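Local structure of 4-hydroxy-3-methylbut-2-enyl diphosphate reductase, apicoplast (Plasmodium falciparum, 4N7B) at residues K396-N399 against H403-T406; L467-L472 against V495-N500. The protein catalyses the last step of the MEP pathway of isoprenoid synthesis, reducing HMBPP to isopentenyl and dimethylallyl diphosphate with an iron-sulfur cluster and electrons from ferredoxin. All coordinates share one frame; numbering follows the deposited sequence.

Following the chain from the N terminus, contact 1 comes first. Helix 387-400 ends, a short turn follows, and residues 403-406 come back against the helix they have just left. This closes a tight loop with three residues between the segments. Contact 2 closes a longer loop. Residues 467-472 follow strand 458-461, the chain runs through strand 477-482, and residues 495-500, the last turn of helix 488-499 and the residue after it, meet the earlier loop. The contacts lie in series and neither nest nor cross. The centres of contact 1 and contact 2 are about 45 Å apart. Contact 1 ties helix 387-400 to the chain entering edge strand 405-406; contact 2 ties the loop before strand 477-482 to helix 488-499 beside the five-stranded sheet.

Contact 1 of 2, residues K396-N399 against H403-T406; sequences KLKN and HIET
Ile404 meets Leu397 and Lys398 through apolar contacts alone, and no hydrogen bond joins the two segments. Its two branches are divided between the two helix residues. CD1 of Ile404, at the end of the longer branch, lies 4.4 Å from Leu397 CD1. CG2 of Ile404, the shorter branch, lies 4.1 Å from Lys398 CG. The first torsion of Ile404 sends CG1 and CG2 to different sides, with CG1 anti to the backbone N (chi1 -167°), and the extended second torsion carries CD1 on toward Leu397. Lys398 uses only the aliphatic root of its side chain, which crosses Ile404 at about a right angle. The rest of the lysine extends onward. Both contacts are loose, and the nearest CA atoms, of Lys398 and Ile404, are 6.6 Å apart.

The surroundings extend this apolar layer. Leu397 also touches Ile336 and Ile338 of strand 334-338, and Ile404 rests on Leu377 and Tyr379.

Glu405 forms a salt bridge with Lys376, and its backbone pairs with Leu377 and Tyr379. The arrangement is the return from helix to edge strand in a beta-alpha-beta unit, made of strand 377-381, helix 387-400 and strand 405-406 in a parallel sheet.

Contact 2 of 2, residues L467-L472 against V495-N500; sequences LDQQIL and VNLLTN
Leu467 and Leu497 both hold CG anti to the backbone N (chi1 169° and 177°). This points both branches at each other, and the similar second torsions leave the CD2 methyls facing. Leu472 and Leu498 instead place CG anti to the carbonyl carbon, and their methyls form a second meeting point. The contact packs the loop of Leu467 and the 3-10 turn 469-472 that follows against the end of helix 488-499, in the parallel alpha/beta domain built on the five-stranded sheet.

The packing is apolar. Leu467 CD2 lies 3.6 Å from Leu497 CD2, the two side chains crossing at a slant. Leu472 presents both methyls to Leu498 CD2, with CD1 the nearer at 3.7 Å. The backbones stay well apart, with 9.5 Å between Leu472 CA and Leu498 CA, so the side chains bridge the gap. Gln469 runs extended along the exposed margin and brings NE2 to 4.2 Å from Leu497 CD2, a touch without a hydrogen bond.

Phe503 touches Gln469, Leu472 and Leu497, joining both sides of the contact. Leu498 also packs on Leu222 of strand 221-226.

Each segment has its own polar fastening. Asp468 makes an Asx turn at the start of the 3-10 segment, with Gln470 N bonded to its OD1 at 3.1 Å. Near the helix end, Val495 O receives both Thr499 N and Thr499 OG1, which arrive from opposite faces of the carbonyl plane. The amide of Asn500 folds back over the last turn, and its ND2 reaches a lone pair of Asn496 O at 2.9 Å, with a nearly straight N-H...O angle of 172°.

Contact 1 of 2, residues K396-N399 against H403-T406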
# COMPACT_ATOMS: atom_id res chain seq x y z
N LYS A 396 21.84 -8.65 3.77
CA LYS A 396 22.77 -8.13 4.76
C LYS A 396 22.37 -8.63 6.14
O LYS A 396 23.20 -9.06 6.92
CB LYS A 396 22.79 -6.61 4.73
CG LYS A 396 24.00 -6.01 5.40
CD LYS A 396 24.03 -4.51 5.26
CE LYS A 396 25.15 -3.92 6.11
NZ LYS A 396 26.46 -4.58 5.84
N LEU A 397 21.07 -8.60 6.43
CA LEU A 397 20.55 -9.15 7.68
C LEU A 397 20.96 -10.60 7.89
O LEU A 397 21.33 -11.00 9.00
CB LEU A 397 19.03 -9.09 7.72
CG LEU A 397 18.42 -8.02 8.62
CD1 LEU A 397 16.92 -8.20 8.63
CD2 LEU A 397 18.98 -8.07 10.05
N LYS A 398 20.86 -11.39 6.83
CA LYS A 398 21.16 -12.80 6.91
C LYS A 398 22.65 -13.07 7.05
O LYS A 398 23.03 -14.08 7.62
CB LYS A 398 20.64 -13.53 5.68
CG LYS A 398 19.20 -13.90 5.77
CD LYS A 398 18.83 -14.77 4.59
CE LYS A 398 17.44 -15.32 4.69
NZ LYS A 398 16.97 -15.81 3.35
N ASN A 399 23.47 -12.19 6.51
CA ASN A 399 24.92 -12.32 6.66
C ASN A 399 25.26 -12.20 8.13
O ASN A 399 25.98 -13.03 8.68
CB ASN A 399 25.67 -11.23 5.88
CG ASN A 399 25.67 -11.47 4.38
OD1 ASN A 399 25.48 -12.61 3.93
ND2 ASN A 399 25.88 -10.41 3.59
N HIS A 403 20.69 -17.31 11.29
CA HIS A 403 19.61 -18.20 11.69
C HIS A 403 18.30 -17.44 11.84
O HIS A 403 17.30 -17.96 12.35
CB HIS A 403 19.98 -18.93 12.98
CG HIS A 403 21.14 -19.86 12.82
ND1 HIS A 403 22.27 -19.78 13.59
CD2 HIS A 403 21.34 -20.88 11.95
CE1 HIS A 403 23.13 -20.71 13.21
NE2 HIS A 403 22.59 -21.39 12.22
N ILE A 404 18.30 -16.20 11.36
CA ILE A 404 17.13 -15.36 11.49
C ILE A 404 15.98 -15.97 10.69
O ILE A 404 16.18 -16.53 9.61
CB ILE A 404 17.41 -13.95 11.00
CG1 ILE A 404 16.29 -13.03 11.46
CG2 ILE A 404 17.56 -13.91 9.49
CD1 ILE A 404 16.68 -11.57 11.44
N GLU A 405 14.77 -15.86 11.22
CA GLU A 405 13.60 -16.50 10.64
C GLU A 405 12.62 -15.45 10.13
O GLU A 405 12.73 -14.27 10.47
CB GLU A 405 12.93 -17.39 11.69
CG GLU A 405 13.83 -18.54 12.15
CD GLU A 405 13.31 -19.26 13.41
OE1 GLU A 405 12.09 -19.31 13.63
OE2 GLU A 405 14.15 -19.78 14.19
N THR A 406 11.66 -15.86 9.32
CA THR A 406 10.65 -14.93 8.85
C THR A 406 9.38 -15.67 8.43
O THR A 406 9.31 -16.90 8.49
CB THR A 406 11.18 -14.10 7.65
OG1 THR A 406 10.20 -13.13 7.25
CG2 THR A 406 11.50 -15.03 6.47

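Contact 2 of 2, residues L467-L472 against V495-N500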
# COMPACT_ATOMS: atom_id res chain seq x y z
N LEU A 467 0.85 16.12 -15.99
CA LEU A 467 1.85 15.73 -16.98
C LEU A 467 2.38 16.96 -17.69
O LEU A 467 1.62 17.75 -18.25
CB LEU A 467 1.26 14.75 -17.99
CG LEU A 467 2.08 14.44 -19.25
CD1 LEU A 467 3.37 13.69 -18.92
CD2 LEU A 467 1.21 13.63 -20.24
N ASP A 468 3.70 17.13 -17.63
CA ASP A 468 4.39 18.12 -18.45
C ASP A 468 4.61 17.49 -19.81
O ASP A 468 5.56 16.72 -19.98
CB ASP A 468 5.73 18.46 -17.82
CG ASP A 468 6.57 19.35 -18.70
OD1 ASP A 468 6.06 19.79 -19.76
OD2 ASP A 468 7.74 19.64 -18.33
N GLN A 469 3.73 17.82 -20.76
CA GLN A 469 3.69 17.16 -22.06
C GLN A 469 4.97 17.31 -22.88
O GLN A 469 5.16 16.61 -23.88
CB GLN A 469 2.47 17.66 -22.85
CG GLN A 469 1.15 17.15 -22.23
CD GLN A 469 -0.11 17.71 -22.88
OE1 GLN A 469 -0.12 18.08 -24.05
NE2 GLN A 469 -1.18 17.78 -22.10
N GLN A 470 5.84 18.20 -22.44
CA GLN A 470 7.12 18.41 -23.12
C GLN A 470 8.02 17.21 -22.97
O GLN A 470 8.90 17.00 -23.79
CB GLN A 470 7.84 19.64 -22.57
CG GLN A 470 7.35 20.97 -23.14
CD GLN A 470 7.37 21.00 -24.67
OE1 GLN A 470 8.43 20.94 -25.29
NE2 GLN A 470 6.18 21.09 -25.28
N ILE A 471 7.82 16.42 -21.92
CA ILE A 471 8.72 15.31 -21.67
C ILE A 471 8.43 14.14 -22.60
O ILE A 471 9.10 13.11 -22.50
CB ILE A 471 8.65 14.79 -20.22
CG1 ILE A 471 7.42 13.91 -20.04
CG2 ILE A 471 8.68 15.95 -19.24
CD1 ILE A 471 7.30 13.34 -18.66
N LEU A 472 7.43 14.28 -23.47
CA LEU A 472 7.07 13.22 -24.41
C LEU A 472 7.79 13.44 -25.74
O LEU A 472 7.73 12.60 -26.64
CB LEU A 472 5.58 13.21 -24.66
CG LEU A 472 4.66 12.97 -23.47
CD1 LEU A 472 3.21 13.29 -23.86
CD2 LEU A 472 4.79 11.54 -23.00
N VAL A 495 -4.45 7.09 -21.03
CA VAL A 495 -4.58 6.32 -22.26
C VAL A 495 -5.24 7.19 -23.31
O VAL A 495 -4.81 7.24 -24.45
CB VAL A 495 -5.40 5.06 -22.03
CG1 VAL A 495 -5.76 4.41 -23.36
CG2 VAL A 495 -4.64 4.11 -21.12
N ASN A 496 -6.29 7.90 -22.91
CA ASN A 496 -7.02 8.73 -23.86
C ASN A 496 -6.16 9.85 -24.44
O ASN A 496 -6.14 10.08 -25.65
CB ASN A 496 -8.29 9.28 -23.20
CG ASN A 496 -8.94 10.37 -24.03
OD1 ASN A 496 -9.70 10.09 -24.96
ND2 ASN A 496 -8.62 11.62 -23.71
N LEU A 497 -5.42 10.55 -23.59
CA LEU A 497 -4.55 11.61 -24.05
C LEU A 497 -3.47 11.08 -24.99
O LEU A 497 -3.26 11.62 -26.07
CB LEU A 497 -3.89 12.28 -22.85
CG LEU A 497 -2.87 13.38 -23.15
CD1 LEU A 497 -3.58 14.62 -23.64
CD2 LEU A 497 -2.00 13.67 -21.93
N LEU A 498 -2.79 10.01 -24.60
CA LEU A 498 -1.61 9.54 -25.33
C LEU A 498 -1.87 8.79 -26.63
O LEU A 498 -1.03 8.83 -27.53
CB LEU A 498 -0.74 8.66 -24.41
CG LEU A 498 -0.10 9.43 -23.23
CD1 LEU A 498 0.59 8.48 -22.28
CD2 LEU A 498 0.87 10.49 -23.70
N THR A 499 -3.01 8.10 -26.74
CA THR A 499 -3.31 7.28 -27.93
C THR A 499 -4.06 8.06 -29.01
O THR A 499 -4.24 7.57 -30.13
CB THR A 499 -4.14 6.04 -27.56
OG1 THR A 499 -5.43 6.45 -27.10
CG2 THR A 499 -3.47 5.24 -26.46
N ASN A 500 -4.51 9.26 -28.67
CA ASN A 500 -5.13 10.15 -29.63
C ASN A 500 -4.24 11.32 -30.06
O ASN A 500 -3.19 11.55 -29.47
CB ASN A 500 -6.42 10.70 -29.04
CG ASN A 500 -7.50 9.67 -28.99
OD1 ASN A 500 -8.09 9.34 -30.02
ND2 ASN A 500 -7.75 9.11 -27.81